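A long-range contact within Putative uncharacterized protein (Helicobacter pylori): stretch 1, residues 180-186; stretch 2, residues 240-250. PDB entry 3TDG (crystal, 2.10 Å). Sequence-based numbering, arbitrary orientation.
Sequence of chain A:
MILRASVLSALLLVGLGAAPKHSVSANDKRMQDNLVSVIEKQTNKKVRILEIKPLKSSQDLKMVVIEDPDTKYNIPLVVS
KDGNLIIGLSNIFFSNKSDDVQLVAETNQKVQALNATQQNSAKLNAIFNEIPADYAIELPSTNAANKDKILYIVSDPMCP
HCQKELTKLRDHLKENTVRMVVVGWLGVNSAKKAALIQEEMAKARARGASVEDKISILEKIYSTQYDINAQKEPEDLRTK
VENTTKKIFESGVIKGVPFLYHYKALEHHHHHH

Stretch 1, residues 180-186: MVVVGWL
Stretch 2, residues 240-250: KVENTTKKIFE

A strand running out into a loop lies against one side of a helix, and the two bury 388 Å² between them. Met-180 to Val-182 are extended, with phi/psi near -95/110; Val-183 (-103/161) leaves the strand, Gly-184 turns at -104/62 and Trp-185 at -94/-37. The other stretch is helical from Lys-240, with phi/psi near -60/-45 through Lys-246. The register is set where Val-183 CA lies 5.4 Å from Thr-245 CA.

That close approach rests on two small residues. Gly-184 offers only backbone to the helix: an ideal CB here would sit 2.9 Å from Val-241 CG1, a clash, so the missing side chain is the hollow that the valine methyl fills, with Gly-184 N 3.8 Å from Val-241 CG1. Val-241 has chi1 t, and its CA-to-CB bond points sideways to the loop. Thr-245, chi1 m, carries the polar link. Thr-245 OG1 accepts from Gly-184 N at 3.0 Å, with an N-H...O angle of 167°, and donates to Val-241 O at 2.8 Å, so the buried hydroxyl both accepts and donates. Its methyl faces the loop, Thr-245 CG2 being 3.9 Å from Trp-185 CA.

Along the strand and into the first loop residue, side chains alternate: Val-181 (t) and Val-183 (m) point toward the helix and Val-182 away. Ile-248, m then t, reaches its tip to both: Ile-248 CD1 lies 3.7 Å from Val-181 CG1 and 3.7 Å from Val-183 CG1.

Phe-249 (chi1 m, chi2 -83°) buries the largest area, 81 Å². Trp-185 (chi1 t, chi2 -123°) lays its six-membered ring over one face in an offset stack, planes at 3°, centroids 3.8 Å apart, with Trp-185 CE3 3.6 Å from Phe-249 CG. Val-183 CG2 meets the phenyl edge, 3.9 Å from Phe-249 CE2. Flat surface thus covers flat surface, and a methyl of the branched valine abuts the ring edge.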

# COMPACT_ATOMS: atom_id res chain seq x y z
N MET A 180 5.18 33.18 5.75
CA MET A 180 3.82 32.94 6.20
C MET A 180 2.92 32.49 5.03
O MET A 180 2.80 33.18 4.02
CB MET A 180 3.28 34.21 6.85
CG MET A 180 2.02 33.97 7.66
SD MET A 180 1.82 35.26 8.87
CE MET A 180 0.07 35.07 9.24
N VAL A 181 2.32 31.32 5.18
CA VAL A 181 1.45 30.74 4.16
C VAL A 181 0.01 30.83 4.68
O VAL A 181 -0.38 30.07 5.58
CB VAL A 181 1.84 29.27 3.88
CG1 VAL A 181 0.91 28.62 2.85
CG2 VAL A 181 3.31 29.18 3.42
N VAL A 182 -0.76 31.78 4.14
CA VAL A 182 -2.10 32.08 4.64
C VAL A 182 -3.13 31.27 3.85
O VAL A 182 -3.34 31.50 2.66
CB VAL A 182 -2.42 33.61 4.62
CG1 VAL A 182 -3.80 33.91 5.26
CG2 VAL A 182 -1.36 34.36 5.36
N VAL A 183 -3.73 30.30 4.52
CA VAL A 183 -4.60 29.33 3.86
C VAL A 183 -6.08 29.62 4.09
O VAL A 183 -6.44 30.33 5.05
CB VAL A 183 -4.29 27.89 4.32
CG1 VAL A 183 -2.86 27.48 3.88
CG2 VAL A 183 -4.46 27.76 5.86
N GLY A 184 -6.92 29.06 3.23
CA GLY A 184 -8.37 29.14 3.38
C GLY A 184 -8.90 27.81 3.87
O GLY A 184 -9.69 27.18 3.19
N TRP A 185 -8.47 27.39 5.07
CA TRP A 185 -8.63 26.00 5.54
C TRP A 185 -9.90 25.75 6.37
O TRP A 185 -10.53 24.68 6.25
CB TRP A 185 -7.34 25.62 6.29
CG TRP A 185 -7.28 24.38 7.25
CD1 TRP A 185 -6.93 24.39 8.58
CD2 TRP A 185 -7.46 22.99 6.91
NE1 TRP A 185 -6.92 23.11 9.10
CE2 TRP A 185 -7.25 22.24 8.10
CE3 TRP A 185 -7.83 22.32 5.74
CZ2 TRP A 185 -7.37 20.84 8.13
CZ3 TRP A 185 -7.95 20.95 5.78
CH2 TRP A 185 -7.73 20.22 6.97
N LEU A 186 -10.28 26.72 7.19
CA LEU A 186 -11.33 26.46 8.19
C LEU A 186 -12.77 26.70 7.71
O LEU A 186 -13.71 26.23 8.34
CB LEU A 186 -11.03 27.17 9.51
CG LEU A 186 -9.77 26.66 10.23
CD1 LEU A 186 -9.52 27.47 11.49
CD2 LEU A 186 -9.86 25.17 10.56
N LYS A 240 -7.20 30.16 -6.56
CA LYS A 240 -5.80 29.93 -6.26
C LYS A 240 -5.61 29.56 -4.77
O LYS A 240 -4.88 28.61 -4.44
CB LYS A 240 -4.97 31.17 -6.60
CG LYS A 240 -3.49 30.92 -6.53
CD LYS A 240 -2.68 32.19 -6.60
CE LYS A 240 -1.30 31.86 -7.16
NZ LYS A 240 -0.34 32.98 -7.05
N VAL A 241 -6.27 30.30 -3.89
CA VAL A 241 -6.32 29.97 -2.46
C VAL A 241 -6.86 28.56 -2.23
O VAL A 241 -6.25 27.77 -1.49
CB VAL A 241 -7.14 31.02 -1.64
CG1 VAL A 241 -7.49 30.49 -0.25
CG2 VAL A 241 -6.36 32.34 -1.55
N GLU A 242 -8.00 28.24 -2.85
CA GLU A 242 -8.64 26.93 -2.67
C GLU A 242 -7.73 25.79 -3.13
O GLU A 242 -7.63 24.79 -2.43
CB GLU A 242 -10.02 26.85 -3.36
CG GLU A 242 -11.11 27.69 -2.65
CD GLU A 242 -12.43 27.77 -3.43
OE1 GLU A 242 -13.42 28.25 -2.84
OE2 GLU A 242 -12.49 27.37 -4.61
N ASN A 243 -7.07 25.95 -4.28
CA ASN A 243 -6.15 24.95 -4.82
C ASN A 243 -4.87 24.80 -4.01
O ASN A 243 -4.42 23.69 -3.74
CB ASN A 243 -5.78 25.25 -6.29
CG ASN A 243 -6.99 25.16 -7.24
OD1 ASN A 243 -8.09 24.74 -6.86
ND2 ASN A 243 -6.78 25.57 -8.49
N THR A 244 -4.27 25.93 -3.63
CA THR A 244 -3.06 25.91 -2.83
C THR A 244 -3.31 25.22 -1.47
O THR A 244 -2.52 24.38 -1.03
CB THR A 244 -2.49 27.33 -2.64
OG1 THR A 244 -2.33 27.95 -3.92
CG2 THR A 244 -1.12 27.29 -1.96
N THR A 245 -4.44 25.57 -0.84
CA THR A 245 -4.81 25.07 0.48
C THR A 245 -5.07 23.56 0.42
O THR A 245 -4.58 22.81 1.27
CB THR A 245 -6.05 25.83 1.02
OG1 THR A 245 -5.73 27.22 1.16
CG2 THR A 245 -6.51 25.29 2.39
N LYS A 246 -5.85 23.13 -0.57
CA LYS A 246 -6.14 21.70 -0.77
C LYS A 246 -4.89 20.84 -0.79
O LYS A 246 -4.88 19.75 -0.22
CB LYS A 246 -6.91 21.46 -2.08
CG LYS A 246 -8.43 21.47 -1.95
CD LYS A 246 -9.11 20.73 -3.12
CE LYS A 246 -8.61 19.29 -3.23
NZ LYS A 246 -9.61 18.41 -3.92
N LYS A 247 -3.84 21.34 -1.45
CA LYS A 247 -2.60 20.60 -1.69
C LYS A 247 -1.66 20.57 -0.47
O LYS A 247 -0.88 19.62 -0.28
CB LYS A 247 -1.84 21.17 -2.89
CG LYS A 247 -2.34 20.68 -4.26
CD LYS A 247 -1.62 21.39 -5.42
CE LYS A 247 -2.06 20.85 -6.78
NZ LYS A 247 -3.30 21.53 -7.25
N ILE A 248 -1.71 21.64 0.32
CA ILE A 248 -1.01 21.67 1.59
C ILE A 248 -1.57 20.59 2.53
O ILE A 248 -0.81 19.87 3.14
CB ILE A 248 -1.09 23.05 2.26
CG1 ILE A 248 -0.25 24.06 1.48
CG2 ILE A 248 -0.59 22.99 3.70
CD1 ILE A 248 -0.71 25.50 1.67
N PHE A 249 -2.90 20.46 2.59
CA PHE A 249 -3.55 19.59 3.57
C PHE A 249 -3.91 18.19 3.06
O PHE A 249 -4.38 17.35 3.83
CB PHE A 249 -4.79 20.28 4.18
CG PHE A 249 -4.45 21.49 5.01
CD1 PHE A 249 -4.06 21.35 6.35
CD2 PHE A 249 -4.50 22.76 4.46
CE1 PHE A 249 -3.74 22.48 7.11
CE2 PHE A 249 -4.17 23.90 5.21
CZ PHE A 249 -3.79 23.76 6.54
N GLU A 250 -3.69 17.95 1.77
CA GLU A 250 -4.05 16.70 1.09
C GLU A 250 -3.53 15.41 1.72
O GLU A 250 -4.29 14.48 1.92
CB GLU A 250 -3.51 16.76 -0.33
CG GLU A 250 -4.38 16.10 -1.34
CD GLU A 250 -4.13 16.66 -2.72
OE1 GLU A 250 -2.95 16.71 -3.15
OE2 GLU A 250 -5.13 17.06 -3.37